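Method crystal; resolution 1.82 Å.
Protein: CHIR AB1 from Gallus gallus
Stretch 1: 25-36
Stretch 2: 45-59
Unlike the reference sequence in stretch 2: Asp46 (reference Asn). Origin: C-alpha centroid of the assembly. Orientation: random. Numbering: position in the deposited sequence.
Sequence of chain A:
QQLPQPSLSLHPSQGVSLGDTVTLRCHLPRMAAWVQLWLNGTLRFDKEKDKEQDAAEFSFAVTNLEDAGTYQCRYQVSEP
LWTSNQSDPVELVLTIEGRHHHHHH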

ATOM      1  N   ARG A  25       7.469   4.364 -14.836  1.00 22.27           N
ATOM      2  CA  ARG A  25       6.457   3.683 -15.631  1.00 23.71           C
ATOM      3  C   ARG A  25       6.486   2.201 -15.258  1.00 23.75           C
ATOM      4  O   ARG A  25       7.530   1.519 -15.402  1.00 22.78           O
ATOM      5  CB  ARG A  25       6.738   3.924 -17.124  1.00 23.89           C
ATOM      6  CG  ARG A  25       5.767   3.268 -18.050  1.00 28.94           C
ATOM      7  CD  ARG A  25       6.022   3.711 -19.495  1.00 35.93           C
ATOM      8  NE  ARG A  25       5.288   2.856 -20.432  1.00 38.28           N
ATOM      9  CZ  ARG A  25       4.078   3.125 -20.918  1.00 40.48           C
ATOM     10  NH1 ARG A  25       3.439   4.242 -20.575  1.00 41.19           N
ATOM     11  NH2 ARG A  25       3.513   2.274 -21.768  1.00 41.04           N
ATOM     12  N   CYS A  26       5.342   1.698 -14.790  1.00 24.51           N
ATOM     13  CA  CYS A  26       5.262   0.326 -14.317  1.00 24.99           C
ATOM     14  C   CYS A  26       4.546  -0.467 -15.387  1.00 25.98           C
ATOM     15  O   CYS A  26       3.359  -0.210 -15.670  1.00 26.42           O
ATOM     16  CB  CYS A  26       4.496   0.213 -12.991  1.00 24.71           C
ATOM     17  SG  CYS A  26       4.519  -1.462 -12.258  1.00 26.43           S
ATOM     18  N   HIS A  27       5.271  -1.413 -15.968  1.00 27.84           N
ATOM     19  CA  HIS A  27       4.748  -2.230 -17.081  1.00 29.07           C
ATOM     20  C   HIS A  27       4.158  -3.525 -16.589  1.00 29.40           C
ATOM     21  O   HIS A  27       4.817  -4.278 -15.892  1.00 28.24           O
ATOM     22  CB  HIS A  27       5.871  -2.563 -18.061  1.00 30.03           C
ATOM     23  CG  HIS A  27       6.488  -1.358 -18.693  1.00 33.30           C
ATOM     24  ND1 HIS A  27       7.612  -0.738 -18.181  1.00 37.01           N
ATOM     25  CD2 HIS A  27       6.139  -0.654 -19.796  1.00 37.90           C
ATOM     26  CE1 HIS A  27       7.926   0.298 -18.938  1.00 35.85           C
ATOM     27  NE2 HIS A  27       7.051   0.369 -19.929  1.00 35.90           N
ATOM     28  N   LEU A  28       2.913  -3.794 -16.969  1.00 31.16           N
ATOM     29  CA  LEU A  28       2.288  -5.056 -16.581  1.00 34.04           C
ATOM     30  C   LEU A  28       1.267  -5.518 -17.623  1.00 35.47           C
ATOM     31  O   LEU A  28       1.053  -4.814 -18.607  1.00 34.86           O
ATOM     32  CB  LEU A  28       1.721  -5.018 -15.143  1.00 34.25           C
ATOM     33  CG  LEU A  28       0.924  -3.969 -14.328  1.00 36.08           C
ATOM     34  CD1 LEU A  28       1.118  -2.497 -14.716  1.00 35.46           C
ATOM     35  CD2 LEU A  28      -0.573  -4.312 -14.162  1.00 35.93           C
ATOM     36  N   PRO A  29       0.657  -6.707 -17.420  1.00 37.36           N
ATOM     37  CA  PRO A  29      -0.320  -7.198 -18.406  1.00 38.65           C
ATOM     38  C   PRO A  29      -1.592  -6.359 -18.541  1.00 40.06           C
ATOM     39  O   PRO A  29      -1.917  -5.548 -17.660  1.00 40.21           O
ATOM     40  CB  PRO A  29      -0.663  -8.606 -17.900  1.00 38.49           C
ATOM     41  CG  PRO A  29       0.471  -8.992 -17.000  1.00 38.56           C
ATOM     42  CD  PRO A  29       0.848  -7.678 -16.332  1.00 37.40           C
ATOM     43  N   ARG A  30      -2.321  -6.583 -19.639  1.00 41.04           N
ATOM     44  CA  ARG A  30      -3.571  -5.868 -19.905  1.00 41.68           C
ATOM     45  C   ARG A  30      -4.733  -6.470 -19.115  1.00 41.77           C
ATOM     46  O   ARG A  30      -5.693  -7.023 -19.689  1.00 41.01           O
ATOM     47  CB  ARG A  30      -3.890  -5.876 -21.401  1.00 42.33           C
ATOM     48  CG  ARG A  30      -2.939  -5.044 -22.250  1.00 44.79           C
ATOM     49  CD  ARG A  30      -3.483  -4.950 -23.658  1.00 49.13           C
ATOM     50  NE  ARG A  30      -2.470  -4.556 -24.629  1.00 52.91           N
ATOM     51  CZ  ARG A  30      -2.326  -3.323 -25.108  1.00 55.61           C
ATOM     52  NH1 ARG A  30      -3.126  -2.341 -24.699  1.00 56.31           N
ATOM     53  NH2 ARG A  30      -1.377  -3.070 -26.003  1.00 56.44           N
ATOM     54  N   MET A  31      -4.613  -6.396 -17.793  1.00 40.97           N
ATOM     55  CA  MET A  31      -5.709  -6.688 -16.863  1.00 41.23           C
ATOM     56  C   MET A  31      -5.948  -5.441 -16.017  1.00 39.84           C
ATOM     57  O   MET A  31      -5.026  -4.664 -15.801  1.00 40.38           O
ATOM     58  CB  MET A  31      -5.341  -7.861 -15.956  1.00 41.07           C
ATOM     59  CG  MET A  31      -4.027  -7.684 -15.186  1.00 41.90           C
ATOM     60  SD  MET A  31      -3.600  -9.114 -14.191  1.00 44.93           S
ATOM     61  CE  MET A  31      -2.866 -10.224 -15.400  1.00 45.74           C
ATOM     62  N   ALA A  32      -7.172  -5.234 -15.551  1.00 38.33           N
ATOM     63  CA  ALA A  32      -7.448  -4.157 -14.592  1.00 36.50           C
ATOM     64  C   ALA A  32      -6.700  -4.469 -13.287  1.00 34.52           C
ATOM     65  O   ALA A  32      -6.693  -5.604 -12.819  1.00 34.29           O
ATOM     66  CB  ALA A  32      -8.967  -4.007 -14.345  1.00 35.87           C
ATOM     67  N   ALA A  33      -6.034  -3.476 -12.718  1.00 33.16           N
ATOM     68  CA  ALA A  33      -5.233  -3.735 -11.514  1.00 30.92           C
ATOM     69  C   ALA A  33      -4.920  -2.453 -10.746  1.00 29.40           C
ATOM     70  O   ALA A  33      -4.906  -1.362 -11.315  1.00 30.21           O
ATOM     71  CB  ALA A  33      -3.948  -4.480 -11.865  1.00 30.65           C
ATOM     72  N   TRP A  34      -4.716  -2.600  -9.448  1.00 28.15           N
ATOM     73  CA  TRP A  34      -4.206  -1.516  -8.597  1.00 26.11           C
ATOM     74  C   TRP A  34      -2.697  -1.598  -8.662  1.00 24.91           C
ATOM     75  O   TRP A  34      -2.145  -2.657  -8.458  1.00 25.06           O
ATOM     76  CB  TRP A  34      -4.712  -1.673  -7.146  1.00 26.64           C
ATOM     77  CG  TRP A  34      -6.043  -1.024  -6.981  1.00 25.73           C
ATOM     78  CD1 TRP A  34      -7.275  -1.644  -6.959  1.00 27.42           C
ATOM     79  CD2 TRP A  34      -6.300   0.378  -6.876  1.00 26.61           C
ATOM     80  NE1 TRP A  34      -8.263  -0.708  -6.808  1.00 25.61           N
ATOM     81  CE2 TRP A  34      -7.703   0.539  -6.788  1.00 25.53           C
ATOM     82  CE3 TRP A  34      -5.485   1.511  -6.814  1.00 25.23           C
ATOM     83  CZ2 TRP A  34      -8.294   1.772  -6.630  1.00 25.51           C
ATOM     84  CZ3 TRP A  34      -6.078   2.749  -6.677  1.00 28.13           C
ATOM     85  CH2 TRP A  34      -7.471   2.873  -6.584  1.00 27.84           C
ATOM     86  N   VAL A  35      -2.040  -0.486  -8.987  1.00 24.57           N
ATOM     87  CA  VAL A  35      -0.583  -0.520  -9.140  1.00 23.41           C
ATOM     88  C   VAL A  35       0.025   0.307  -8.013  1.00 21.56           C
ATOM     89  O   VAL A  35      -0.495   1.376  -7.703  1.00 21.49           O
ATOM     90  CB  VAL A  35      -0.159   0.034 -10.495  1.00 24.36           C
ATOM     91  CG1 VAL A  35       1.340  -0.166 -10.708  1.00 24.17           C
ATOM     92  CG2 VAL A  35      -0.955  -0.651 -11.625  1.00 23.77           C
ATOM     93  N   GLN A  36       1.096  -0.198  -7.400  1.00 20.84           N
ATOM     94  CA  GLN A  36       1.744   0.524  -6.302  1.00 20.83           C
ATOM     95  C   GLN A  36       3.170   0.940  -6.655  1.00 19.66           C
ATOM     96  O   GLN A  36       3.920   0.136  -7.235  1.00 21.10           O
ATOM     97  CB  GLN A  36       1.834  -0.388  -5.106  1.00 19.98           C
ATOM     98  CG  GLN A  36       0.461  -0.839  -4.612  1.00 21.99           C
ATOM     99  CD  GLN A  36       0.514  -1.762  -3.419  1.00 22.25           C
ATOM    100  OE1 GLN A  36       1.534  -2.407  -3.135  1.00 23.40           O
ATOM    101  NE2 GLN A  36      -0.629  -1.868  -2.714  1.00 23.25           N
ATOM    102  N   PHE A  45       3.003   5.675  -3.588  1.00 20.33           N
ATOM    103  CA  PHE A  45       1.781   6.021  -4.327  1.00 20.36           C
ATOM    104  C   PHE A  45       1.104   4.751  -4.768  1.00 21.51           C
ATOM    105  O   PHE A  45       1.739   3.690  -4.918  1.00 21.01           O
ATOM    106  CB  PHE A  45       2.113   6.776  -5.621  1.00 20.15           C
ATOM    107  CG  PHE A  45       2.843   8.070  -5.412  1.00 20.64           C
ATOM    108  CD1 PHE A  45       2.271   9.088  -4.648  1.00 22.35           C
ATOM    109  CD2 PHE A  45       4.071   8.287  -6.023  1.00 19.93           C
ATOM    110  CE1 PHE A  45       2.915  10.316  -4.494  1.00 23.19           C
ATOM    111  CE2 PHE A  45       4.730   9.503  -5.868  1.00 19.75           C
ATOM    112  CZ  PHE A  45       4.157  10.507  -5.107  1.00 23.53           C
ATOM    113  N   ASP A  46      -0.201   4.846  -4.985  1.00 23.17           N
ATOM    114  CA  ASP A  46      -0.862   3.792  -5.747  1.00 25.22           C
ATOM    115  C   ASP A  46      -1.839   4.449  -6.691  1.00 26.99           C
ATOM    116  O   ASP A  46      -2.177   5.629  -6.510  1.00 28.45           O
ATOM    117  CB  ASP A  46      -1.509   2.718  -4.855  1.00 25.23           C
ATOM    118  CG  ASP A  46      -2.716   3.228  -4.057  1.00 26.78           C
ATOM    119  OD1 ASP A  46      -3.156   4.366  -4.241  1.00 28.37           O
ATOM    120  OD2 ASP A  46      -3.188   2.460  -3.211  1.00 29.91           O
ATOM    121  N   LYS A  47      -2.245   3.715  -7.721  1.00 28.37           N
ATOM    122  CA  LYS A  47      -3.275   4.190  -8.648  1.00 30.04           C
ATOM    123  C   LYS A  47      -3.886   3.039  -9.447  1.00 30.72           C
ATOM    124  O   LYS A  47      -3.325   1.942  -9.532  1.00 29.91           O
ATOM    125  CB  LYS A  47      -2.695   5.229  -9.603  1.00 30.61           C
ATOM    126  CG  LYS A  47      -1.668   4.665 -10.568  1.00 31.83           C
ATOM    127  CD  LYS A  47      -0.996   5.781 -11.366  1.00 35.25           C
ATOM    128  CE  LYS A  47      -1.937   6.406 -12.353  1.00 37.17           C
ATOM    129  NZ  LYS A  47      -1.357   7.615 -12.999  1.00 40.23           N
ATOM    130  N   GLU A  48      -5.037   3.313 -10.045  1.00 32.14           N
ATOM    131  CA  GLU A  48      -5.735   2.342 -10.882  1.00 34.41           C
ATOM    132  C   GLU A  48      -5.057   2.252 -12.234  1.00 34.72           C
ATOM    133  O   GLU A  48      -4.612   3.262 -12.769  1.00 34.83           O
ATOM    134  CB  GLU A  48      -7.182   2.803 -11.118  1.00 34.71           C
ATOM    135  CG  GLU A  48      -7.954   3.176  -9.875  1.00 38.76           C
ATOM    136  CD  GLU A  48      -7.740   4.620  -9.389  1.00 44.14           C
ATOM    137  OE1 GLU A  48      -6.649   5.218  -9.622  1.00 45.12           O
ATOM    138  OE2 GLU A  48      -8.679   5.149  -8.729  1.00 45.95           O
ATOM    139  N   LYS A  49      -5.018   1.054 -12.796  1.00 35.90           N
ATOM    140  CA  LYS A  49      -4.639   0.896 -14.192  1.00 37.31           C
ATOM    141  C   LYS A  49      -5.748   0.148 -14.912  1.00 38.37           C
ATOM    142  O   LYS A  49      -5.924  -1.064 -14.705  1.00 37.37           O
ATOM    143  CB  LYS A  49      -3.315   0.142 -14.339  1.00 36.89           C
ATOM    144  CG  LYS A  49      -2.834   0.046 -15.800  1.00 36.83           C
ATOM    145  CD  LYS A  49      -1.896  -1.119 -16.048  1.00 36.51           C
ATOM    146  CE  LYS A  49      -2.623  -2.440 -16.216  1.00 39.42           C
ATOM    147  NZ  LYS A  49      -3.463  -2.499 -17.461  1.00 39.49           N
ATOM    148  N   ASP A  50      -6.492   0.894 -15.730  1.00 40.59           N
ATOM    149  CA  ASP A  50      -7.516   0.337 -16.619  1.00 42.66           C
ATOM    150  C   ASP A  50      -6.976  -0.868 -17.398  1.00 43.44           C
ATOM    151  O   ASP A  50      -5.781  -0.941 -17.723  1.00 43.56           O
ATOM    152  CB  ASP A  50      -8.048   1.428 -17.558  1.00 43.26           C
ATOM    153  CG  ASP A  50      -8.722   2.574 -16.806  1.00 45.79           C
ATOM    154  OD1 ASP A  50      -9.512   2.303 -15.869  1.00 47.61           O
ATOM    155  OD2 ASP A  50      -8.465   3.757 -17.148  1.00 49.86           O
ATOM    156  N   LYS A  51      -7.853  -1.830 -17.685  1.00 44.65           N
ATOM    157  CA  LYS A  51      -7.417  -3.095 -18.265  1.00 45.10           C
ATOM    158  C   LYS A  51      -6.638  -2.939 -19.583  1.00 45.19           C
ATOM    159  O   LYS A  51      -5.689  -3.678 -19.828  1.00 45.35           O
ATOM    160  CB  LYS A  51      -8.585  -4.090 -18.375  1.00 45.89           C
ATOM    161  CG  LYS A  51      -9.529  -3.915 -19.556  1.00 47.05           C
ATOM    162  CD  LYS A  51     -10.110  -5.268 -19.980  1.00 48.79           C
ATOM    163  CE  LYS A  51      -9.036  -6.375 -19.898  1.00 49.70           C
ATOM    164  NZ  LYS A  51      -9.187  -7.445 -20.913  1.00 51.01           N
ATOM    165  N   GLU A  52      -7.017  -1.948 -20.390  1.00 44.86           N
ATOM    166  CA  GLU A  52      -6.445  -1.749 -21.729  1.00 44.85           C
ATOM    167  C   GLU A  52      -5.061  -1.094 -21.767  1.00 44.49           C
ATOM    168  O   GLU A  52      -4.366  -1.161 -22.798  1.00 44.97           O
ATOM    169  N   GLN A  53      -4.668  -0.462 -20.662  1.00 43.31           N
ATOM    170  CA  GLN A  53      -3.349   0.173 -20.525  1.00 42.82           C
ATOM    171  C   GLN A  53      -2.220  -0.876 -20.435  1.00 41.22           C
ATOM    172  O   GLN A  53      -2.398  -1.922 -19.837  1.00 41.64           O
ATOM    173  CB  GLN A  53      -3.327   1.042 -19.259  1.00 42.67           C
ATOM    174  CG  GLN A  53      -3.969   2.434 -19.343  1.00 43.78           C
ATOM    175  CD  GLN A  53      -3.880   3.194 -18.007  1.00 44.69           C
ATOM    176  OE1 GLN A  53      -4.681   2.974 -17.088  1.00 46.77           O
ATOM    177  NE2 GLN A  53      -2.897   4.090 -17.895  1.00 47.64           N
ATOM    178  N   ASP A  54      -1.058  -0.595 -21.026  1.00 40.20           N
ATOM    179  CA  ASP A  54       0.119  -1.478 -20.897  1.00 38.70           C
ATOM    180  C   ASP A  54       0.927  -1.182 -19.630  1.00 36.69           C
ATOM    181  O   ASP A  54       1.795  -1.966 -19.254  1.00 35.53           O
ATOM    182  CB  ASP A  54       1.063  -1.327 -22.102  1.00 39.44           C
ATOM    183  CG  ASP A  54       0.608  -2.124 -23.296  1.00 42.73           C
ATOM    184  OD1 ASP A  54       0.267  -3.327 -23.120  1.00 46.21           O
ATOM    185  OD2 ASP A  54       0.597  -1.541 -24.407  1.00 46.72           O
ATOM    186  N   ALA A  55       0.642  -0.036 -19.010  1.00 34.73           N
ATOM    187  CA  ALA A  55       1.436   0.480 -17.874  1.00 32.94           C
ATOM    188  C   ALA A  55       0.649   1.481 -17.031  1.00 31.32           C
ATOM    189  O   ALA A  55      -0.324   2.076 -17.501  1.00 31.14           O
ATOM    190  CB  ALA A  55       2.728   1.143 -18.397  1.00 33.38           C
ATOM    191  N   ALA A  56       1.053   1.644 -15.772  1.00 29.85           N
ATOM    192  CA  ALA A  56       0.613   2.776 -14.957  1.00 28.26           C
ATOM    193  C   ALA A  56       1.844   3.654 -14.863  1.00 27.21           C
ATOM    194  O   ALA A  56       2.930   3.132 -14.709  1.00 26.66           O
ATOM    195  CB  ALA A  56       0.215   2.317 -13.558  1.00 27.35           C
ATOM    196  N   GLU A  57       1.674   4.967 -14.972  1.00 26.64           N
ATOM    197  CA  GLU A  57       2.797   5.894 -14.873  1.00 26.33           C
ATOM    198  C   GLU A  57       2.602   6.752 -13.645  1.00 25.24           C
ATOM    199  O   GLU A  57       1.493   7.256 -13.411  1.00 25.28           O
ATOM    200  CB  GLU A  57       2.878   6.802 -16.105  1.00 27.79           C
ATOM    201  CG  GLU A  57       3.446   6.101 -17.322  1.00 30.26           C
ATOM    202  CD  GLU A  57       3.830   7.064 -18.425  1.00 33.03           C
ATOM    203  OE1 GLU A  57       3.402   8.238 -18.392  1.00 33.35           O
ATOM    204  OE2 GLU A  57       4.580   6.638 -19.325  1.00 38.94           O
ATOM    205  N   PHE A  58       3.666   6.911 -12.860  1.00 23.04           N
ATOM    206  CA  PHE A  58       3.636   7.794 -11.717  1.00 22.63           C
ATOM    207  C   PHE A  58       4.565   8.929 -12.080  1.00 21.81           C
ATOM    208  O   PHE A  58       5.782   8.734 -12.142  1.00 23.17           O
ATOM    209  CB  PHE A  58       4.169   7.070 -10.467  1.00 21.13           C
ATOM    210  CG  PHE A  58       3.389   5.840 -10.101  1.00 23.51           C
ATOM    211  CD1 PHE A  58       2.335   5.918  -9.180  1.00 22.89           C
ATOM    212  CD2 PHE A  58       3.675   4.606 -10.691  1.00 22.37           C
ATOM    213  CE1 PHE A  58       1.604   4.789  -8.847  1.00 22.98           C
ATOM    214  CE2 PHE A  58       2.941   3.471 -10.373  1.00 23.22           C
ATOM    215  CZ  PHE A  58       1.906   3.558  -9.448  1.00 22.02           C
ATOM    216  N   SER A  59       4.020  10.113 -12.312  1.00 22.96           N
ATOM    217  CA  SER A  59       4.858  11.258 -12.658  1.00 22.98           C
ATOM    218  C   SER A  59       4.766  12.241 -11.516  1.00 22.88           C
ATOM    219  O   SER A  59       3.648  12.544 -11.049  1.00 22.78           O
ATOM    220  CB  SER A  59       4.391  11.932 -13.948  1.00 23.77           C
ATOM    221  OG  SER A  59       4.555  11.075 -15.054  1.00 27.65           O
TER
HETATM  222  O   HOH W   1       1.015  -5.196 -21.568  1.00 56.52           O
HETATM  223  O   HOH W   2      -2.844  -0.268  -3.473  1.00 30.55           O

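The two stretches meet as two antiparallel strand pairs. Strand 25-27 runs against strand 55-59, and strand 33-36 against strand 45-49. In the first pair, Cys26 and Ala56 form a hydrogen-bonded pair: Cys26 N donates to Ala56 O at 2.8 Å, and Ala56 N to Cys26 O at 3.0 Å. Past the strand end, Leu28 N still reaches Asp54 O at 3.1 Å. The second pair has two such rungs. Ala33 N bonds Lys49 O at 3.1 Å and Lys49 N bonds Ala33 O at 2.8 Å. Val35 N bonds Lys47 O at 2.8 Å and Lys47 N bonds Val35 O at 2.9 Å.

Val35 links the two strand pairs. Its CG2 lies 3.7 Å from Ala56 CB, and its CG1 lies 4.0 Å from Phe58 CZ. These are apolar contacts between buried side chains.

Lys49 sends its amine into the loops. NZ donates to Met31 O at 3.1 Å and, weakly, to Pro29 O at 3.4 Å. Within its own stretch NZ also bonds Gln53 O at 2.7 Å and Asp50 O at 2.8 Å. The buried charge is thus surrounded by backbone carbonyls, and it ties the 29-31 loop to the turn from Asp50 to Gln53.

Two arginines make salt bridges of different geometry. Arg25 NH1 donates to Glu57 OE2 at 2.9 Å, near the guanidinium plane, while Ala55 CB covers one face of the group. Arg30 NH2 lies 3.0 Å from Asp54 OD2, but this oxygen sits over the guanidinium face, so the attraction is of charge alone.

Glu48 CG packs over the six-membered ring of Trp34, 3.7 Å from its centroid, in a CH-pi contact. Nearby, one water bridges Gln36 NE2 and Asp46 OD2, at 2.8 Å from each.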